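Local coordinates for protein triabin (Triatoma pallidipennis, PDB 1AVG) that inhibits thrombin through a non-covalent one-to-one complex, impairing thrombin-driven fibrin formation and platelet aggregation while only minimally suppressing thrombin's amidolytic activity, at residues Q40-S45 and T51-I56; E19-T24 and Y80-K85; N59-N64 and T90-D95; A94-I99 and L125-T130. All blocks are in the same frame, centred on the assembly; numbering follows the deposited sequence.

Contact 1. Residues Q40-S45 and T51-I56; sequences QKFTTS and TQIVEI
Thr51 pairs with Phe42 at the start of an antiparallel ladder, exchanging backbone bonds in both directions. Phe42 N reaches Thr51 O at 2.7 Å in an almost perfectly straight bond, while Thr51 N gives a more bent one (142° at the hydrogen) to Phe42 O at 2.9 Å. The Thr51 hydroxyl turns to a neighbour in its own chain, Gly49 O. At Gln52, opposite Lys41, the pair is of the non-hydrogen-bonded kind. Gln52 CA lies 3.4 Å from Gln40 O as a CA-H...O contact, and the side chains of Lys41 and Gln52 lie on the face opposite Phe42; OE1 of Gln52 is hydrogen-bonded to Thr24 OG1. Ile53 closes the next hydrogen-bonded pair with Gln40, Ile53 N to Gln40 O and Gln40 N to Ile53 O, each 2.9 Å. Its CG1 is set beside its own backbone N (chi1 -52°) and comes obliquely to the Phe42 ring, 3.5 Å from CE1 of Phe42. Past Val54, Glu55 reaches back toward the Gln40 side chain, its carboxylate turned 62° from the amide plane. The carboxylate OE2 is held by a salt bridge to Arg111 and a hydrogen bond to His29, which would probably favour its charged form within this buried region. The two segments belong to the hairpin of strands 37-43 and 51-56. Strand 66-71 flanks it beyond 37-43 and strand 24-28 beyond 51-56, while helix 138-141 covers Gln52 and Val54 on the face opposite Phe42 and Ile53.

Contact 2. Residues E19-T24 and Y80-K85; sequences EFFNGT and YSFKCK
Phe21 meets Phe82 and Tyr80 through ring carbons, with no hydrogen bond joining the two segments. The Phe21 and Phe82 side chains approach from opposite directions, bringing CZ of Phe21 to 3.5 Å from CZ of Phe82. The pairing is oblique, with planes 51° apart and centroids separated by 5.2 Å. Tyr80 adds a looser touch, its CD2 lying 4.1 Å from CE2 of Phe21. One layer out, the neighbouring Phe20 covers a face of the Phe21 ring, with its CD1 3.6 Å above the plane and over the centre. Phe21 also rests on Phe96, and Phe82 is packed edge-to-face with Phe42. The backbone sets the direction of approach: Phe21, just past the helix, is the centre of an inverse gamma turn, and CG lying anti to its carbonyl carbon (chi1 -64°) sends the ring toward strand 80-86. Farther out, Phe20 stacks on Trp25 and its carbonyl accepts the indole NE1. Helix 17-20 leads into Gly23-Thr24-Trp25, the Gly-X-Trp signature of lipocalins, where the chain before the first barrel strand packs against the aromatic interior of the barrel.

Contact 3. Residues N59-N64 and T90-D95; sequences NKFESN and TEFEAD
Phe61 and Phe92 reach each other with different first torsions. In Phe92, on strand 92-101, CG is wedged between the backbone N and the carbonyl carbon (chi1 66°), and the CB bond already aims at the loop 59-64. Phe61, on that loop, has CG anti to its carbonyl carbon (chi1 -66°); its CB bond does not aim at the strand, and the far part of the ring makes the approach. The side chains cross at about a right angle, although the ring planes differ by only 34°. CE1 of Phe61 lies 4.0 Å from CE2 of Phe92, and CZ of Phe61 stands equally far, 4.0 Å, from CZ of Phe92. The centroids of this oblique pair are 5.6 Å apart. Phe67 bridges the two, meeting the Phe61 ring obliquely and the Phe92 ring edge-to-face, while Tyr58 comes edge-to-face to Phe61 and Phe115 lies against Phe92. In this way the connection between strands 51-56 and 66-71 is pinned to the sheet by an aromatic cluster. Since carbon atoms alone meet between the segments, with no hydrogen bond or ion pair, the contact rests on dispersion and the exclusion of water, and its two residues are buried.

Contact 4. Residues A94-I99 and L125-T130; sequences ADFTFI and LVFERT. Unlike the reference sequence in segment 125-130: Phe127 (reference Leu).
Phe127, a leucine in the reference sequence, turns its edge onto the face of Phe96 inside the lipocalin-like beta barrel, joining strands 122-128 and 92-101, which are separated in the sheet order by strand 106-115. This is a T-shaped aromatic pair, with planes at 75° and centroids 5.8 Å apart. The CB bond of Phe127 points toward 94-99; that of Phe96 does not aim across, and the outer part of its ring makes the approach. Further apolar neighbours pack round the pair: Trp25 and Leu27 of strand 24-28 lie against Phe127, and the Phe42 and Phe82 rings meet Phe96 obliquely. The polar groups of the two segments find their partners elsewhere. Arg129 makes a cation-pi contact with Trp25 and donates to the carbonyls of Asn22, Thr24 and Tyr103, an arginine-tryptophan pairing familiar from the closed end of lipocalin barrels. Glu128 forms a salt bridge with a basic side chain of another protein chain, which also packs aromatic surface on Val126 and Glu128, so the same strand shows one face to the barrel core and the other to a partner. Within the pair, CE1 of Phe96 lies near the plane of the Phe127 ring, 4.3 Å from CZ of Phe127.

How the contacts relate
All four contacts reach the one barrel sheet, whose strand order 1-3-2-4-5-6-7-8 departs from the simple meander. Contact 1 is the hairpin, nested in the chain between the two segments of contact 2, their centres about 5 Å apart; Gln52 N is probably hydrogen-bonded to Gly23 O between them. Contacts 2 and 3 interleave along the chain, and their strands 80-86 and 92-101 are neighbours in the sheet. Contacts 3 and 4 both use strand 92-101, about 16 Å apart between centres. Contact 4 returns to contact 1 across the interior, with Phe127 CE2 3.7 Å from Ile53 CD1. Aromatic side chains thus tie distant strands into a continuous barrel core.

Contact 1. Residues Q40-S45 and T51-I56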
# COMPACT_ATOMS: atom_id res chain seq x y z
N GLN C 40 -5.85 -29.24 -7.47
CA GLN C 40 -7.22 -29.22 -7.94
C GLN C 40 -7.21 -28.91 -9.42
O GLN C 40 -6.59 -27.93 -9.85
CB GLN C 40 -8.01 -28.13 -7.21
CG GLN C 40 -8.08 -28.33 -5.71
CD GLN C 40 -8.29 -27.04 -4.94
OE1 GLN C 40 -8.00 -26.96 -3.75
NE2 GLN C 40 -8.81 -26.02 -5.62
N LYS C 41 -7.86 -29.75 -10.22
CA LYS C 41 -7.92 -29.54 -11.65
C LYS C 41 -9.30 -29.01 -11.99
O LYS C 41 -10.31 -29.63 -11.66
CB LYS C 41 -7.61 -30.84 -12.39
CG LYS C 41 -6.16 -31.23 -12.21
CD LYS C 41 -5.87 -32.69 -12.49
CE LYS C 41 -4.40 -32.97 -12.21
NZ LYS C 41 -4.00 -34.38 -12.41
N PHE C 42 -9.33 -27.81 -12.54
CA PHE C 42 -10.57 -27.15 -12.90
C PHE C 42 -10.86 -27.25 -14.39
O PHE C 42 -9.95 -27.20 -15.23
CB PHE C 42 -10.55 -25.67 -12.49
CG PHE C 42 -10.74 -25.44 -11.02
CD1 PHE C 42 -9.76 -25.81 -10.10
CD2 PHE C 42 -11.91 -24.87 -10.54
CE1 PHE C 42 -9.94 -25.61 -8.73
CE2 PHE C 42 -12.10 -24.67 -9.18
CZ PHE C 42 -11.11 -25.04 -8.27
N THR C 43 -12.13 -27.39 -14.71
CA THR C 43 -12.58 -27.46 -16.07
C THR C 43 -13.83 -26.57 -16.19
O THR C 43 -14.84 -26.77 -15.50
CB THR C 43 -12.81 -28.94 -16.52
OG1 THR C 43 -13.67 -28.99 -17.67
CG2 THR C 43 -13.39 -29.77 -15.40
N THR C 44 -13.67 -25.51 -16.97
CA THR C 44 -14.73 -24.54 -17.20
C THR C 44 -15.72 -25.11 -18.21
O THR C 44 -15.32 -25.66 -19.25
CB THR C 44 -14.16 -23.19 -17.72
OG1 THR C 44 -15.22 -22.25 -17.94
CG2 THR C 44 -13.39 -23.38 -19.02
N SER C 45 -17.00 -25.02 -17.89
CA SER C 45 -18.04 -25.52 -18.78
C SER C 45 -18.07 -24.66 -20.03
O SER C 45 -18.78 -23.66 -20.11
CB SER C 45 -19.40 -25.50 -18.06
N THR C 51 -7.36 -25.88 -15.72
CA THR C 51 -6.51 -25.08 -14.84
C THR C 51 -6.13 -25.87 -13.61
O THR C 51 -6.97 -26.53 -13.00
CB THR C 51 -7.25 -23.83 -14.38
OG1 THR C 51 -8.01 -23.31 -15.47
CG2 THR C 51 -6.26 -22.78 -13.91
N GLN C 52 -4.86 -25.80 -13.23
CA GLN C 52 -4.40 -26.51 -12.05
C GLN C 52 -4.14 -25.51 -10.94
O GLN C 52 -3.30 -24.62 -11.07
CB GLN C 52 -3.11 -27.27 -12.34
CG GLN C 52 -3.18 -28.18 -13.55
CD GLN C 52 -1.85 -28.83 -13.85
OE1 GLN C 52 -0.81 -28.17 -13.88
NE2 GLN C 52 -1.87 -30.14 -14.06
N ILE C 53 -4.93 -25.60 -9.87
CA ILE C 53 -4.77 -24.72 -8.73
C ILE C 53 -4.09 -25.58 -7.68
O ILE C 53 -4.60 -26.64 -7.32
CB ILE C 53 -6.13 -24.24 -8.15
CG1 ILE C 53 -7.03 -23.65 -9.25
CG2 ILE C 53 -5.90 -23.24 -7.03
CD1 ILE C 53 -6.87 -22.17 -9.49
N VAL C 54 -2.89 -25.19 -7.28
CA VAL C 54 -2.16 -25.92 -6.26
C VAL C 54 -2.38 -25.12 -4.99
O VAL C 54 -1.91 -23.99 -4.88
CB VAL C 54 -0.66 -26.01 -6.60
CG1 VAL C 54 0.11 -26.63 -5.47
CG2 VAL C 54 -0.46 -26.82 -7.86
N GLU C 55 -3.16 -25.67 -4.06
CA GLU C 55 -3.45 -25.00 -2.80
C GLU C 55 -2.57 -25.52 -1.67
O GLU C 55 -2.46 -26.73 -1.48
CB GLU C 55 -4.93 -25.17 -2.44
CG GLU C 55 -5.35 -24.38 -1.22
CD GLU C 55 -6.84 -24.16 -1.14
OE1 GLU C 55 -7.55 -24.43 -2.13
OE2 GLU C 55 -7.33 -23.71 -0.08
N ILE C 56 -2.00 -24.61 -0.89
CA ILE C 56 -1.10 -24.97 0.20
C ILE C 56 -1.52 -24.37 1.54
O ILE C 56 -2.02 -23.24 1.59
CB ILE C 56 0.31 -24.44 -0.10
CG1 ILE C 56 0.76 -24.89 -1.48
CG2 ILE C 56 1.28 -24.92 0.95
CD1 ILE C 56 1.50 -23.83 -2.26

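Contact 2. Residues E19-T24 and Y80-K85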
# COMPACT_ATOMS: atom_id res chain seq x y z
N GLU C 19 -8.85 -16.38 -19.66
CA GLU C 19 -7.45 -15.97 -19.49
C GLU C 19 -7.05 -16.48 -18.12
O GLU C 19 -5.88 -16.76 -17.86
CB GLU C 19 -7.29 -14.45 -19.56
CG GLU C 19 -7.14 -13.90 -20.98
CD GLU C 19 -6.69 -12.44 -20.99
OE1 GLU C 19 -7.50 -11.55 -20.66
OE2 GLU C 19 -5.52 -12.19 -21.35
N PHE C 20 -8.03 -16.59 -17.23
CA PHE C 20 -7.76 -17.09 -15.90
C PHE C 20 -7.76 -18.61 -15.87
O PHE C 20 -6.81 -19.21 -15.39
CB PHE C 20 -8.77 -16.57 -14.89
CG PHE C 20 -8.51 -17.07 -13.50
CD1 PHE C 20 -8.93 -18.34 -13.10
CD2 PHE C 20 -7.75 -16.31 -12.61
CE1 PHE C 20 -8.61 -18.84 -11.85
CE2 PHE C 20 -7.42 -16.81 -11.36
CZ PHE C 20 -7.85 -18.08 -10.98
N PHE C 21 -8.86 -19.22 -16.30
CA PHE C 21 -8.96 -20.67 -16.30
C PHE C 21 -8.14 -21.27 -17.43
O PHE C 21 -8.67 -21.84 -18.39
CB PHE C 21 -10.41 -21.14 -16.34
CG PHE C 21 -11.18 -20.75 -15.14
CD1 PHE C 21 -10.89 -21.32 -13.90
CD2 PHE C 21 -12.16 -19.77 -15.21
CE1 PHE C 21 -11.57 -20.92 -12.76
CE2 PHE C 21 -12.84 -19.36 -14.07
CZ PHE C 21 -12.55 -19.94 -12.84
N ASN C 22 -6.84 -21.15 -17.26
CA ASN C 22 -5.86 -21.64 -18.21
C ASN C 22 -4.55 -21.61 -17.46
O ASN C 22 -4.22 -20.62 -16.82
CB ASN C 22 -5.80 -20.70 -19.42
CG ASN C 22 -4.74 -21.10 -20.42
OD1 ASN C 22 -4.54 -22.29 -20.70
ND2 ASN C 22 -4.04 -20.11 -20.97
N GLY C 23 -3.84 -22.73 -17.46
CA GLY C 23 -2.56 -22.79 -16.77
C GLY C 23 -2.58 -23.24 -15.33
O GLY C 23 -3.48 -23.96 -14.88
N THR C 24 -1.57 -22.81 -14.59
CA THR C 24 -1.41 -23.17 -13.19
C THR C 24 -1.30 -21.93 -12.30
O THR C 24 -0.61 -20.97 -12.63
CB THR C 24 -0.15 -24.05 -12.98
OG1 THR C 24 -0.20 -25.18 -13.86
CG2 THR C 24 -0.05 -24.53 -11.54
N TYR C 80 -18.66 -17.68 -10.27
CA TYR C 80 -18.29 -18.91 -10.96
C TYR C 80 -18.24 -20.01 -9.92
O TYR C 80 -17.42 -19.97 -9.01
CB TYR C 80 -16.93 -18.74 -11.65
CG TYR C 80 -16.97 -17.71 -12.76
CD1 TYR C 80 -17.23 -16.37 -12.49
CD2 TYR C 80 -16.79 -18.09 -14.09
CE1 TYR C 80 -17.32 -15.43 -13.50
CE2 TYR C 80 -16.88 -17.15 -15.12
CZ TYR C 80 -17.15 -15.82 -14.82
OH TYR C 80 -17.25 -14.89 -15.83
N SER C 81 -19.17 -20.96 -10.02
CA SER C 81 -19.26 -22.06 -9.07
C SER C 81 -18.72 -23.38 -9.61
O SER C 81 -18.93 -23.71 -10.77
CB SER C 81 -20.72 -22.23 -8.64
OG SER C 81 -21.26 -21.01 -8.17
N PHE C 82 -18.03 -24.13 -8.75
CA PHE C 82 -17.46 -25.42 -9.13
C PHE C 82 -17.74 -26.49 -8.09
O PHE C 82 -17.76 -26.20 -6.89
CB PHE C 82 -15.94 -25.30 -9.30
CG PHE C 82 -15.52 -24.35 -10.38
CD1 PHE C 82 -15.44 -22.99 -10.13
CD2 PHE C 82 -15.20 -24.83 -11.65
CE1 PHE C 82 -15.05 -22.10 -11.14
CE2 PHE C 82 -14.80 -23.95 -12.66
CZ PHE C 82 -14.73 -22.58 -12.40
N LYS C 83 -18.00 -27.70 -8.55
CA LYS C 83 -18.22 -28.84 -7.67
C LYS C 83 -16.94 -29.64 -7.78
O LYS C 83 -16.48 -29.94 -8.89
CB LYS C 83 -19.41 -29.70 -8.12
CG LYS C 83 -20.78 -29.05 -7.90
CD LYS C 83 -21.91 -30.07 -7.98
CE LYS C 83 -21.96 -30.94 -6.74
NZ LYS C 83 -22.31 -30.14 -5.54
N CYS C 84 -16.33 -29.92 -6.64
CA CYS C 84 -15.08 -30.66 -6.63
C CYS C 84 -15.25 -32.02 -5.98
O CYS C 84 -15.98 -32.16 -5.00
CB CYS C 84 -14.02 -29.82 -5.91
SG CYS C 84 -13.71 -28.20 -6.69
N LYS C 85 -14.62 -33.04 -6.58
CA LYS C 85 -14.66 -34.43 -6.10
C LYS C 85 -13.23 -34.93 -5.94
O LYS C 85 -12.36 -34.60 -6.74
CB LYS C 85 -15.41 -35.29 -7.12
CG LYS C 85 -16.87 -34.89 -7.33
CD LYS C 85 -17.48 -35.48 -8.61
CE LYS C 85 -17.33 -34.55 -9.82
NZ LYS C 85 -15.92 -34.30 -10.26

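Contact 3. Residues N59-N64 and T90-D95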
# COMPACT_ATOMS: atom_id res chain seq x y z
N ASN C 59 -5.57 -26.54 6.17
CA ASN C 59 -5.75 -27.63 7.14
C ASN C 59 -6.96 -28.54 6.94
O ASN C 59 -7.03 -29.60 7.56
CB ASN C 59 -5.79 -27.05 8.56
CG ASN C 59 -6.65 -25.80 8.65
OD1 ASN C 59 -7.84 -25.82 8.35
ND2 ASN C 59 -6.03 -24.69 9.03
N LYS C 60 -7.90 -28.15 6.09
CA LYS C 60 -9.09 -28.98 5.85
C LYS C 60 -8.86 -30.10 4.83
O LYS C 60 -9.66 -31.03 4.75
CB LYS C 60 -10.27 -28.11 5.41
CG LYS C 60 -10.54 -26.92 6.31
CD LYS C 60 -11.56 -27.22 7.39
CE LYS C 60 -12.98 -27.22 6.82
NZ LYS C 60 -14.02 -27.39 7.87
N PHE C 61 -7.77 -30.01 4.06
CA PHE C 61 -7.45 -31.00 3.03
C PHE C 61 -6.37 -32.00 3.44
O PHE C 61 -5.45 -31.68 4.19
CB PHE C 61 -6.98 -30.30 1.75
CG PHE C 61 -8.04 -29.48 1.06
CD1 PHE C 61 -9.38 -29.84 1.13
CD2 PHE C 61 -7.69 -28.36 0.33
CE1 PHE C 61 -10.35 -29.08 0.49
CE2 PHE C 61 -8.65 -27.59 -0.32
CZ PHE C 61 -9.98 -27.95 -0.23
N GLU C 62 -6.46 -33.21 2.92
CA GLU C 62 -5.46 -34.22 3.21
C GLU C 62 -4.32 -34.02 2.21
O GLU C 62 -4.57 -33.70 1.06
CB GLU C 62 -6.07 -35.62 3.08
CG GLU C 62 -5.76 -36.53 4.25
CD GLU C 62 -6.16 -35.90 5.57
OE1 GLU C 62 -7.32 -35.45 5.68
OE2 GLU C 62 -5.31 -35.83 6.48
N SER C 63 -3.09 -34.24 2.67
CA SER C 63 -1.88 -34.06 1.87
C SER C 63 -1.72 -34.79 0.54
O SER C 63 -1.07 -34.28 -0.38
CB SER C 63 -0.65 -34.36 2.73
OG SER C 63 -0.77 -35.64 3.32
N ASN C 64 -2.22 -36.02 0.45
CA ASN C 64 -2.09 -36.79 -0.79
C ASN C 64 -3.39 -36.97 -1.54
O ASN C 64 -3.68 -38.07 -2.03
CB ASN C 64 -1.49 -38.17 -0.48
CG ASN C 64 -0.00 -38.12 -0.30
OD1 ASN C 64 0.75 -37.98 -1.26
ND2 ASN C 64 0.44 -38.25 0.94
N THR C 90 -14.29 -36.81 -1.30
CA THR C 90 -14.71 -35.80 -0.34
C THR C 90 -15.90 -34.96 -0.80
O THR C 90 -16.97 -34.99 -0.19
CB THR C 90 -13.54 -34.87 0.07
OG1 THR C 90 -12.50 -35.64 0.69
CG2 THR C 90 -14.00 -33.81 1.05
N GLU C 91 -15.70 -34.20 -1.88
CA GLU C 91 -16.74 -33.33 -2.43
C GLU C 91 -17.12 -32.10 -1.61
O GLU C 91 -17.33 -32.16 -0.39
CB GLU C 91 -17.99 -34.14 -2.78
CG GLU C 91 -17.69 -35.28 -3.76
CD GLU C 91 -18.92 -36.01 -4.26
OE1 GLU C 91 -20.05 -35.67 -3.82
OE2 GLU C 91 -18.76 -36.92 -5.10
N PHE C 92 -17.19 -30.97 -2.30
CA PHE C 92 -17.53 -29.68 -1.71
C PHE C 92 -17.72 -28.72 -2.87
O PHE C 92 -17.27 -28.99 -3.99
CB PHE C 92 -16.38 -29.17 -0.82
CG PHE C 92 -15.11 -28.84 -1.58
CD1 PHE C 92 -14.93 -27.59 -2.16
CD2 PHE C 92 -14.11 -29.79 -1.73
CE1 PHE C 92 -13.78 -27.29 -2.89
CE2 PHE C 92 -12.95 -29.50 -2.46
CZ PHE C 92 -12.79 -28.25 -3.04
N GLU C 93 -18.40 -27.61 -2.63
CA GLU C 93 -18.58 -26.64 -3.69
C GLU C 93 -17.67 -25.45 -3.40
O GLU C 93 -17.42 -25.11 -2.24
CB GLU C 93 -20.03 -26.17 -3.79
CG GLU C 93 -20.28 -25.23 -4.98
CD GLU C 93 -21.57 -24.42 -4.87
OE1 GLU C 93 -21.77 -23.75 -3.83
OE2 GLU C 93 -22.36 -24.44 -5.83
N ALA C 94 -17.15 -24.86 -4.47
CA ALA C 94 -16.28 -23.71 -4.36
C ALA C 94 -16.81 -22.64 -5.32
O ALA C 94 -17.03 -22.92 -6.50
CB ALA C 94 -14.85 -24.08 -4.73
N ASP C 95 -17.09 -21.46 -4.78
CA ASP C 95 -17.58 -20.34 -5.58
C ASP C 95 -16.50 -19.27 -5.57
O ASP C 95 -15.91 -19.01 -4.52
CB ASP C 95 -18.88 -19.79 -4.98
CG ASP C 95 -19.96 -20.86 -4.85
OD1 ASP C 95 -20.01 -21.78 -5.69
OD2 ASP C 95 -20.77 -20.80 -3.90

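Contact 4. Residues A94-I99 and L125-T130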
# COMPACT_ATOMS: atom_id res chain seq x y z
N ALA C 94 -17.15 -24.86 -4.47
CA ALA C 94 -16.28 -23.71 -4.36
C ALA C 94 -16.81 -22.64 -5.32
O ALA C 94 -17.03 -22.92 -6.50
CB ALA C 94 -14.85 -24.08 -4.73
N ASP C 95 -17.09 -21.46 -4.78
CA ASP C 95 -17.58 -20.34 -5.58
C ASP C 95 -16.50 -19.27 -5.57
O ASP C 95 -15.91 -19.01 -4.52
CB ASP C 95 -18.88 -19.79 -4.98
CG ASP C 95 -19.96 -20.86 -4.85
OD1 ASP C 95 -20.01 -21.78 -5.69
OD2 ASP C 95 -20.77 -20.80 -3.90
N PHE C 96 -16.19 -18.72 -6.74
CA PHE C 96 -15.17 -17.67 -6.87
C PHE C 96 -15.77 -16.33 -7.29
O PHE C 96 -16.48 -16.26 -8.30
CB PHE C 96 -14.14 -18.03 -7.93
CG PHE C 96 -13.39 -19.30 -7.68
CD1 PHE C 96 -13.12 -19.73 -6.39
CD2 PHE C 96 -12.93 -20.05 -8.75
CE1 PHE C 96 -12.40 -20.90 -6.17
CE2 PHE C 96 -12.21 -21.22 -8.55
CZ PHE C 96 -11.95 -21.65 -7.26
N THR C 97 -15.48 -15.28 -6.53
CA THR C 97 -15.93 -13.92 -6.86
C THR C 97 -14.61 -13.19 -7.11
O THR C 97 -13.85 -12.93 -6.17
CB THR C 97 -16.66 -13.23 -5.69
OG1 THR C 97 -17.86 -13.96 -5.37
CG2 THR C 97 -17.03 -11.81 -6.05
N PHE C 98 -14.29 -12.95 -8.37
CA PHE C 98 -13.03 -12.29 -8.68
C PHE C 98 -13.09 -10.81 -8.40
O PHE C 98 -13.92 -10.10 -8.97
CB PHE C 98 -12.65 -12.58 -10.13
CG PHE C 98 -12.43 -14.04 -10.41
CD1 PHE C 98 -13.49 -14.87 -10.75
CD2 PHE C 98 -11.16 -14.60 -10.29
CE1 PHE C 98 -13.30 -16.24 -10.96
CE2 PHE C 98 -10.96 -15.96 -10.50
CZ PHE C 98 -12.03 -16.79 -10.84
N ILE C 99 -12.21 -10.35 -7.51
CA ILE C 99 -12.14 -8.94 -7.11
C ILE C 99 -11.19 -8.12 -8.02
O ILE C 99 -11.58 -7.12 -8.61
CB ILE C 99 -11.62 -8.80 -5.63
CG1 ILE C 99 -12.26 -9.85 -4.71
CG2 ILE C 99 -11.89 -7.40 -5.11
CD1 ILE C 99 -13.75 -9.74 -4.54
N LEU C 125 -8.70 -14.71 -0.86
CA LEU C 125 -7.45 -15.40 -1.18
C LEU C 125 -6.72 -14.75 -2.35
O LEU C 125 -7.32 -14.01 -3.13
CB LEU C 125 -7.76 -16.86 -1.54
CG LEU C 125 -8.63 -17.68 -0.59
CD1 LEU C 125 -9.06 -18.96 -1.29
CD2 LEU C 125 -7.89 -17.98 0.69
N VAL C 126 -5.43 -15.04 -2.46
CA VAL C 126 -4.59 -14.50 -3.52
C VAL C 126 -3.94 -15.63 -4.32
O VAL C 126 -3.09 -16.36 -3.79
CB VAL C 126 -3.49 -13.58 -2.96
CG1 VAL C 126 -2.48 -13.24 -4.04
CG2 VAL C 126 -4.11 -12.32 -2.40
N PHE C 127 -4.34 -15.77 -5.58
CA PHE C 127 -3.79 -16.81 -6.46
C PHE C 127 -2.55 -16.24 -7.14
O PHE C 127 -2.61 -15.19 -7.77
CB PHE C 127 -4.80 -17.22 -7.53
CG PHE C 127 -6.05 -17.89 -7.00
CD1 PHE C 127 -7.09 -17.13 -6.46
CD2 PHE C 127 -6.22 -19.27 -7.09
CE1 PHE C 127 -8.28 -17.75 -6.04
CE2 PHE C 127 -7.40 -19.89 -6.68
CZ PHE C 127 -8.43 -19.13 -6.16
N GLU C 128 -1.43 -16.93 -7.01
CA GLU C 128 -0.19 -16.48 -7.63
C GLU C 128 0.08 -17.23 -8.92
O GLU C 128 -0.24 -18.41 -9.04
CB GLU C 128 0.97 -16.70 -6.68
CG GLU C 128 0.96 -15.75 -5.53
CD GLU C 128 2.18 -15.90 -4.67
OE1 GLU C 128 3.30 -15.62 -5.16
OE2 GLU C 128 2.01 -16.29 -3.49
N ARG C 129 0.64 -16.54 -9.90
CA ARG C 129 0.96 -17.16 -11.16
C ARG C 129 2.38 -17.73 -11.07
O ARG C 129 2.72 -18.69 -11.76
CB ARG C 129 0.85 -16.13 -12.29
CG ARG C 129 0.56 -16.71 -13.66
CD ARG C 129 -0.65 -17.62 -13.62
NE ARG C 129 -1.61 -17.35 -14.69
CZ ARG C 129 -2.39 -18.26 -15.27
NH1 ARG C 129 -2.33 -19.54 -14.89
NH2 ARG C 129 -3.28 -17.90 -16.18
N THR C 130 3.18 -17.17 -10.17
CA THR C 130 4.56 -17.61 -9.96
C THR C 130 4.71 -18.45 -8.68
O THR C 130 4.19 -18.08 -7.62
CB THR C 130 5.54 -16.39 -9.97
OG1 THR C 130 6.42 -16.49 -11.10
CG2 THR C 130 6.36 -16.29 -8.67